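Local coordinates for protein succinate-semialdehyde dehydrogenase (Synechococcus sp., PDB 4ITA) that probably oxidises succinic semialdehyde to succinate with NADP+ as the electron acceptor, as a member of the aldehyde dehydrogenase family, at residues 21-24 / 25-28; 33-36 / 37-41; 191-194 / 195-199. All coordinates share one frame; numbering follows the deposited sequence.

Overall arrangement
All three interactions are local, each within one continuous run of chain. Interactions 1 and 2 share helix 24-41, whose start is the subject of the first and whose last turns make up the second; their centres lie about 18 Å apart. Interaction 3 belongs to the short helix 192-197. Its centre is about 11 Å from that of interaction 1, and the two touch where Q191 and Q194 reach L22 and P24. Interaction 1 is a surface contact and works by polar capping. Interactions 2 and 3 are partly buried: the second rests on main-chain bonds with apolar residues facing the sheet, while the third adds a salt bridge and borders the NADPH pocket.

Interaction 1. Residues 21-24 / 25-28; sequences ALTP and AEID
A capping box formed by T23 and E26 opens helix 24-41 at the protein surface, just after the loop that follows strand 15-18. T23 is the N-cap, and its OG1 accepts from E26 N at 3.1 Å. The exchange is reciprocal: E26 OE1 accepts from T23 N at 3.0 Å, over a nearly straight bond of 166° that meets the anti side of the carboxylate, 22° out of its plane. T23 OG1 stands between its own backbone N and carbonyl carbon (chi1 65°), which turns the hydroxyl back to the first turn. A valine here would probably leave E26 N without its side-chain acceptor and weaken the start of the helix. A water donates to both A21 O and E26 OE1, at 2.6 Å from the latter, so two donors hold this carboxylate oxygen. Next to the box, L22 CB packs on I27 CG1 at 4.0 Å, while I27 N donates to T23 O as the regular helical bonding begins. On its buried side I27 rests against I187 and against Q194 and V195 of helix 192-197. D28 forms a salt bridge with R200, and the L22 backbone is hydrogen-bonded to L186, just beyond strand 182-185.

Interaction 2. Residues 33-36 / 37-41; sequences KAQE and AFQAY
A37 N donates to K33 O at 2.8 Å, and one residue further on F38 N donates to A34 O at the same length. The next amide, Q39 N, has two acceptors, Q35 O at 3.2 Å and, weakly, E36 O at 3.3 Å; the main bond is bent, at 149°. These are the last turns of helix 24-41, which packs against strands 115-129, 152-156 and 182-185 of the mixed sheet belonging to the Rossmann-like cofactor-binding domain of the aldehyde dehydrogenase fold. The small A34 faces this sheet, touching I125, V152 and Q183, and F38 follows it onto P122 and V152. With CG anti to the backbone N (chi1 172°), the F38 ring swings off the helix to reach these strands. Along the flank, Q35 and Q39 lie side by side and point the same way. Each chain bends at its second torsion, and Q39 CG sits 3.6 Å from Q35 O. K33 reaches along strand 182-185, touching Q183, and its NZ makes a salt bridge with E179, while Y41 OH bonds to L147 O, tying the end of the helix to helix 137-149.

Interaction 3. Residues 191-194 / 195-199; sequences QVEQ and VIKDP. With EDO (1,2-ethanediol), chain H; EDO (1,2-ethanediol), chain N.
The short helix 192-197, which follows strand 182-185 in the chain and leads to strand 201-207, is the helix of a beta-alpha-beta crossover between parallel strands and borders the NADPH pocket of the aldehyde dehydrogenase fold. V192 belongs to that pocket and lies about 4 Å from the cofactor at its nearest approach. One turn on, I196 CD1 meets V192 CG1 at 3.7 Å, the two side chains crossing at a slant. Both touch L127 of strand 115-129, as does the buried V195, which also packs on I27; I196 reaches L216 and L219 of helix 210-222 as well. I196 N donates to V192 O and K197 N to E193 O, the ordinary helical bonds. On another face, E193 and K197 run alongside each other, both extended. E193 CG is anti to the backbone N (chi1 175°) and K197 CG anti to the carbonyl carbon (chi1 -75°), which brings the chains together. Their ends join in a salt bridge, K197 NZ meeting the anti lone pair of E193 OE2 at 2.8 Å, while the methylenes run alongside, K197 CD 3.9 Å from E193 CG. The glutamines face helix 24-41 and its preceding loop: Q191 NE2 bonds to L22 O and Q194 NE2 to P24 O. Q191 NE2 also donates to an ethanediol O1 at 2.8 Å, and Q194 OE1 weakly accepts from a second ethanediol, both probably from the crystallisation liquor. A water accepts from Q194 NE2 and donates to D198 OD2 at 2.8 Å; D198 also forms a salt bridge to R200. The chemistry is thus divided by face: apolar branches toward strand 115-129 and its neighbouring helices, with V192 at the cofactor, amides toward the neighbouring helix start, and an ion pair whose charges probably offset each other.

Interaction 1. Residues 21-24 / 25-28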
loop_
_atom_site.group_PDB
_atom_site.type_symbol
_atom_site.label_atom_id
_atom_site.label_comp_id
_atom_site.label_asym_id
_atom_site.label_seq_id
_atom_site.Cartn_x
_atom_site.Cartn_y
_atom_site.Cartn_z
ATOM N N ALA A 21 -29.207 13.158 -0.776
ATOM C CA ALA A 21 -28.210 12.102 -0.707
ATOM C C ALA A 21 -28.788 10.822 -1.284
ATOM O O ALA A 21 -29.992 10.571 -1.190
ATOM C CB ALA A 21 -27.769 11.881 0.726
ATOM N N LEU A 22 -27.934 10.006 -1.883
ATOM C CA LEU A 22 -28.357 8.690 -2.345
ATOM C C LEU A 22 -28.755 7.816 -1.170
ATOM O O LEU A 22 -28.194 7.931 -0.079
ATOM C CB LEU A 22 -27.214 7.988 -3.072
ATOM C CG LEU A 22 -26.662 8.642 -4.334
ATOM C CD1 LEU A 22 -25.582 7.746 -4.913
ATOM C CD2 LEU A 22 -27.769 8.924 -5.357
ATOM N N THR A 23 -29.715 6.930 -1.390
ATOM C CA THR A 23 -30.018 5.899 -0.408
ATOM C C THR A 23 -29.056 4.722 -0.568
ATOM O O THR A 23 -28.413 4.572 -1.611
ATOM C CB THR A 23 -31.437 5.357 -0.601
ATOM O OG1 THR A 23 -31.503 4.696 -1.871
ATOM C CG2 THR A 23 -32.473 6.480 -0.537
ATOM N N PRO A 24 -28.957 3.864 0.455
ATOM C CA PRO A 24 -28.180 2.630 0.293
ATOM C C PRO A 24 -28.563 1.794 -0.935
ATOM O O PRO A 24 -27.671 1.241 -1.586
ATOM C CB PRO A 24 -28.469 1.876 1.592
ATOM C CG PRO A 24 -28.611 2.968 2.590
ATOM C CD PRO A 24 -29.313 4.100 1.867
ATOM N N ALA A 25 -29.848 1.705 -1.259
ATOM C CA ALA A 25 -30.261 0.974 -2.454
ATOM C C ALA A 25 -29.724 1.634 -3.730
ATOM O O ALA A 25 -29.294 0.949 -4.669
ATOM C CB ALA A 25 -31.781 0.856 -2.509
ATOM N N GLU A 26 -29.742 2.966 -3.765
ATOM C CA GLU A 26 -29.212 3.696 -4.913
ATOM C C GLU A 26 -27.696 3.532 -5.030
ATOM O O GLU A 26 -27.167 3.405 -6.142
ATOM C CB GLU A 26 -29.612 5.170 -4.833
ATOM C CG GLU A 26 -31.110 5.355 -5.050
ATOM C CD GLU A 26 -31.603 6.767 -4.827
ATOM O OE1 GLU A 26 -31.059 7.491 -3.967
ATOM O OE2 GLU A 26 -32.569 7.156 -5.516
ATOM N N ILE A 27 -27.000 3.523 -3.894
ATOM C CA ILE A 27 -25.562 3.269 -3.891
ATOM C C ILE A 27 -25.284 1.871 -4.443
ATOM O O ILE A 27 -24.412 1.693 -5.300
ATOM C CB ILE A 27 -24.969 3.409 -2.478
ATOM C CG1 ILE A 27 -25.034 4.865 -2.021
ATOM C CG2 ILE A 27 -23.526 2.908 -2.436
ATOM C CD1 ILE A 27 -24.736 5.045 -0.549
ATOM N N ASP A 28 -26.044 0.890 -3.972
ATOM C CA ASP A 28 -25.910 -0.479 -4.446
ATOM C C ASP A 28 -26.090 -0.580 -5.959
ATOM O O ASP A 28 -25.329 -1.276 -6.632
ATOM C CB ASP A 28 -26.915 -1.385 -3.732
ATOM C CG ASP A 28 -26.733 -2.836 -4.089
ATOM O OD1 ASP A 28 -25.808 -3.461 -3.534
ATOM O OD2 ASP A 28 -27.510 -3.345 -4.930
HETATM O O HOH W 1 -31.793 9.881 -3.205
#

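Interaction 2. Residues 33-36 / 37-41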
loop_
_atom_site.group_PDB
_atom_site.type_symbol
_atom_site.label_atom_id
_atom_site.label_comp_id
_atom_site.label_asym_id
_atom_site.label_seq_id
_atom_site.Cartn_x
_atom_site.Cartn_y
_atom_site.Cartn_z
ATOM N N LYS A 33 -23.790 -1.265 -11.417
ATOM C CA LYS A 33 -23.511 -0.735 -12.748
ATOM C C LYS A 33 -22.013 -0.578 -12.981
ATOM O O LYS A 33 -21.520 -0.861 -14.072
ATOM C CB LYS A 33 -24.245 0.587 -12.997
ATOM C CG LYS A 33 -24.113 1.067 -14.444
ATOM C CD LYS A 33 -25.050 2.208 -14.782
ATOM C CE LYS A 33 -24.641 3.492 -14.107
ATOM N NZ LYS A 33 -25.661 4.556 -14.380
ATOM N N ALA A 34 -21.287 -0.140 -11.956
ATOM C CA ALA A 34 -19.831 -0.033 -12.061
ATOM C C ALA A 34 -19.187 -1.382 -12.344
ATOM O O ALA A 34 -18.257 -1.484 -13.146
ATOM C CB ALA A 34 -19.255 0.557 -10.790
ATOM N N GLN A 35 -19.679 -2.426 -11.690
ATOM C CA GLN A 35 -19.145 -3.757 -11.908
ATOM C C GLN A 35 -19.383 -4.233 -13.337
ATOM O O GLN A 35 -18.475 -4.766 -13.988
ATOM C CB GLN A 35 -19.732 -4.747 -10.901
ATOM C CG GLN A 35 -19.197 -6.151 -11.075
ATOM C CD GLN A 35 -17.695 -6.210 -10.877
ATOM O OE1 GLN A 35 -17.120 -5.404 -10.138
ATOM N NE2 GLN A 35 -17.043 -7.162 -11.545
ATOM N N GLU A 36 -20.596 -4.026 -13.839
ATOM C CA GLU A 36 -20.899 -4.378 -15.218
ATOM C C GLU A 36 -20.041 -3.558 -16.176
ATOM O O GLU A 36 -19.501 -4.086 -17.153
ATOM C CB GLU A 36 -22.376 -4.131 -15.483
ATOM C CG GLU A 36 -22.841 -4.521 -16.864
ATOM C CD GLU A 36 -24.350 -4.480 -16.960
ATOM O OE1 GLU A 36 -24.881 -3.491 -17.507
ATOM O OE2 GLU A 36 -24.999 -5.427 -16.465
ATOM N N ALA A 37 -19.905 -2.266 -15.898
ATOM C CA ALA A 37 -19.092 -1.410 -16.755
ATOM C C ALA A 37 -17.636 -1.856 -16.761
ATOM O O ALA A 37 -17.003 -1.862 -17.812
ATOM C CB ALA A 37 -19.205 0.042 -16.333
ATOM N N PHE A 38 -17.106 -2.223 -15.595
ATOM C CA PHE A 38 -15.727 -2.683 -15.489
ATOM C C PHE A 38 -15.465 -3.910 -16.354
ATOM O O PHE A 38 -14.409 -4.033 -16.975
ATOM C CB PHE A 38 -15.361 -2.997 -14.036
ATOM C CG PHE A 38 -14.009 -3.653 -13.889
ATOM C CD1 PHE A 38 -12.848 -2.962 -14.229
ATOM C CD2 PHE A 38 -13.895 -4.956 -13.417
ATOM C CE1 PHE A 38 -11.602 -3.557 -14.114
ATOM C CE2 PHE A 38 -12.646 -5.558 -13.291
ATOM C CZ PHE A 38 -11.498 -4.860 -13.640
ATOM N N GLN A 39 -16.426 -4.826 -16.402
ATOM C CA GLN A 39 -16.227 -6.058 -17.155
ATOM C C GLN A 39 -15.975 -5.780 -18.632
ATOM O O GLN A 39 -15.184 -6.474 -19.274
ATOM C CB GLN A 39 -17.398 -7.020 -16.949
ATOM C CG GLN A 39 -17.309 -7.741 -15.622
ATOM C CD GLN A 39 -15.951 -8.405 -15.430
ATOM O OE1 GLN A 39 -15.423 -9.056 -16.336
ATOM N NE2 GLN A 39 -15.373 -8.225 -14.250
ATOM N N ALA A 40 -16.599 -4.728 -19.157
ATOM C CA ALA A 40 -16.356 -4.323 -20.534
ATOM C C ALA A 40 -15.160 -3.380 -20.639
ATOM O O ALA A 40 -14.364 -3.483 -21.566
ATOM C CB ALA A 40 -17.594 -3.673 -21.126
ATOM N N TYR A 41 -15.030 -2.474 -19.674
ATOM C CA TYR A 41 -14.017 -1.430 -19.740
ATOM C C TYR A 41 -12.603 -1.996 -19.652
ATOM O O TYR A 41 -11.682 -1.497 -20.302
ATOM C CB TYR A 41 -14.264 -0.362 -18.668
ATOM C CG TYR A 41 -13.370 0.848 -18.806
ATOM C CD1 TYR A 41 -13.487 1.700 -19.901
ATOM C CD2 TYR A 41 -12.418 1.145 -17.845
ATOM C CE1 TYR A 41 -12.679 2.810 -20.039
ATOM C CE2 TYR A 41 -11.599 2.263 -17.970
ATOM C CZ TYR A 41 -11.726 3.082 -19.078
ATOM O OH TYR A 41 -10.926 4.191 -19.218
#

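Interaction 3. Residues 191-194 / 195-199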
loop_
_atom_site.group_PDB
_atom_site.type_symbol
_atom_site.label_atom_id
_atom_site.label_comp_id
_atom_site.label_asym_id
_atom_site.label_seq_id
_atom_site.Cartn_x
_atom_site.Cartn_y
_atom_site.Cartn_z
ATOM N N GLN A 191 -21.964 7.245 4.864
ATOM C CA GLN A 191 -22.412 6.314 3.838
ATOM C C GLN A 191 -21.251 5.606 3.153
ATOM O O GLN A 191 -21.449 4.693 2.348
ATOM C CB GLN A 191 -23.253 7.062 2.808
ATOM C CG GLN A 191 -24.388 7.857 3.435
ATOM C CD GLN A 191 -25.350 8.404 2.413
ATOM O OE1 GLN A 191 -25.266 9.565 2.026
ATOM N NE2 GLN A 191 -26.299 7.573 1.995
ATOM N N VAL A 192 -20.039 6.031 3.473
ATOM C CA VAL A 192 -18.839 5.478 2.847
ATOM C C VAL A 192 -18.579 4.024 3.269
ATOM O O VAL A 192 -18.106 3.208 2.475
ATOM C CB VAL A 192 -17.626 6.374 3.148
ATOM C CG1 VAL A 192 -16.331 5.725 2.676
ATOM C CG2 VAL A 192 -17.813 7.722 2.476
ATOM N N GLU A 193 -18.908 3.696 4.519
ATOM C CA GLU A 193 -18.686 2.342 5.012
ATOM C C GLU A 193 -19.355 1.282 4.121
ATOM O O GLU A 193 -18.755 0.244 3.823
ATOM C CB GLU A 193 -19.144 2.224 6.475
ATOM C CG GLU A 193 -19.055 0.813 7.054
ATOM C CD GLU A 193 -19.269 0.767 8.559
ATOM O OE1 GLU A 193 -19.260 1.829 9.210
ATOM O OE2 GLU A 193 -19.421 -0.348 9.079
ATOM N N GLN A 194 -20.592 1.537 3.691
ATOM C CA GLN A 194 -21.266 0.609 2.781
ATOM C C GLN A 194 -20.435 0.357 1.527
ATOM O O GLN A 194 -20.314 -0.775 1.058
ATOM C CB GLN A 194 -22.632 1.154 2.362
ATOM C CG GLN A 194 -23.335 0.272 1.334
ATOM C CD GLN A 194 -24.599 0.888 0.783
ATOM O OE1 GLN A 194 -25.077 1.902 1.284
ATOM N NE2 GLN A 194 -25.138 0.285 -0.269
ATOM N N VAL A 195 -19.852 1.422 0.987
ATOM C CA VAL A 195 -19.062 1.304 -0.231
ATOM C C VAL A 195 -17.804 0.460 0.010
ATOM O O VAL A 195 -17.522 -0.477 -0.736
ATOM C CB VAL A 195 -18.717 2.679 -0.802
ATOM C CG1 VAL A 195 -17.997 2.518 -2.132
ATOM C CG2 VAL A 195 -19.988 3.491 -1.010
ATOM N N ILE A 196 -17.063 0.773 1.068
ATOM C CA ILE A 196 -15.852 0.011 1.389
ATOM C C ILE A 196 -16.143 -1.472 1.632
ATOM O O ILE A 196 -15.345 -2.344 1.259
ATOM C CB ILE A 196 -15.144 0.594 2.634
ATOM C CG1 ILE A 196 -14.680 2.025 2.367
ATOM C CG2 ILE A 196 -13.971 -0.296 3.072
ATOM C CD1 ILE A 196 -14.247 2.764 3.611
ATOM N N LYS A 197 -17.289 -1.758 2.250
ATOM C CA LYS A 197 -17.646 -3.136 2.580
ATOM C C LYS A 197 -18.261 -3.903 1.416
ATOM O O LYS A 197 -18.458 -5.119 1.510
ATOM C CB LYS A 197 -18.604 -3.178 3.778
ATOM C CG LYS A 197 -17.905 -2.916 5.098
ATOM C CD LYS A 197 -18.861 -3.013 6.272
ATOM C CE LYS A 197 -18.096 -3.049 7.580
ATOM N NZ LYS A 197 -19.022 -3.059 8.746
ATOM N N ASP A 198 -18.570 -3.218 0.317
ATOM C CA ASP A 198 -19.190 -3.901 -0.814
ATOM C C ASP A 198 -18.156 -4.793 -1.491
ATOM O O ASP A 198 -17.049 -4.348 -1.776
ATOM C CB ASP A 198 -19.751 -2.896 -1.810
ATOM C CG ASP A 198 -20.573 -3.565 -2.892
ATOM O OD1 ASP A 198 -19.982 -4.081 -3.861
ATOM O OD2 ASP A 198 -21.814 -3.592 -2.755
ATOM N N PRO A 199 -18.512 -6.061 -1.755
ATOM C CA PRO A 199 -17.512 -6.988 -2.302
ATOM C C PRO A 199 -16.984 -6.594 -3.682
ATOM O O PRO A 199 -15.891 -7.024 -4.053
ATOM C CB PRO A 199 -18.266 -8.321 -2.380
ATOM C CG PRO A 199 -19.714 -7.967 -2.287
ATOM C CD PRO A 199 -19.784 -6.733 -1.445
HETATM C C1 EDO H . -27.166 5.241 4.989
HETATM O O1 EDO H . -26.458 5.406 3.751
HETATM C C2 EDO H . -26.231 5.530 6.154
HETATM O O2 EDO H . -25.961 6.935 6.234
HETATM C C1 EDO N . -26.076 1.440 4.932
HETATM O O1 EDO N . -25.867 0.367 4.015
HETATM C C2 EDO N . -25.320 1.128 6.218
HETATM O O2 EDO N . -23.899 1.074 6.000
HETATM O O HOH W 2 -24.027 -2.178 -1.719
#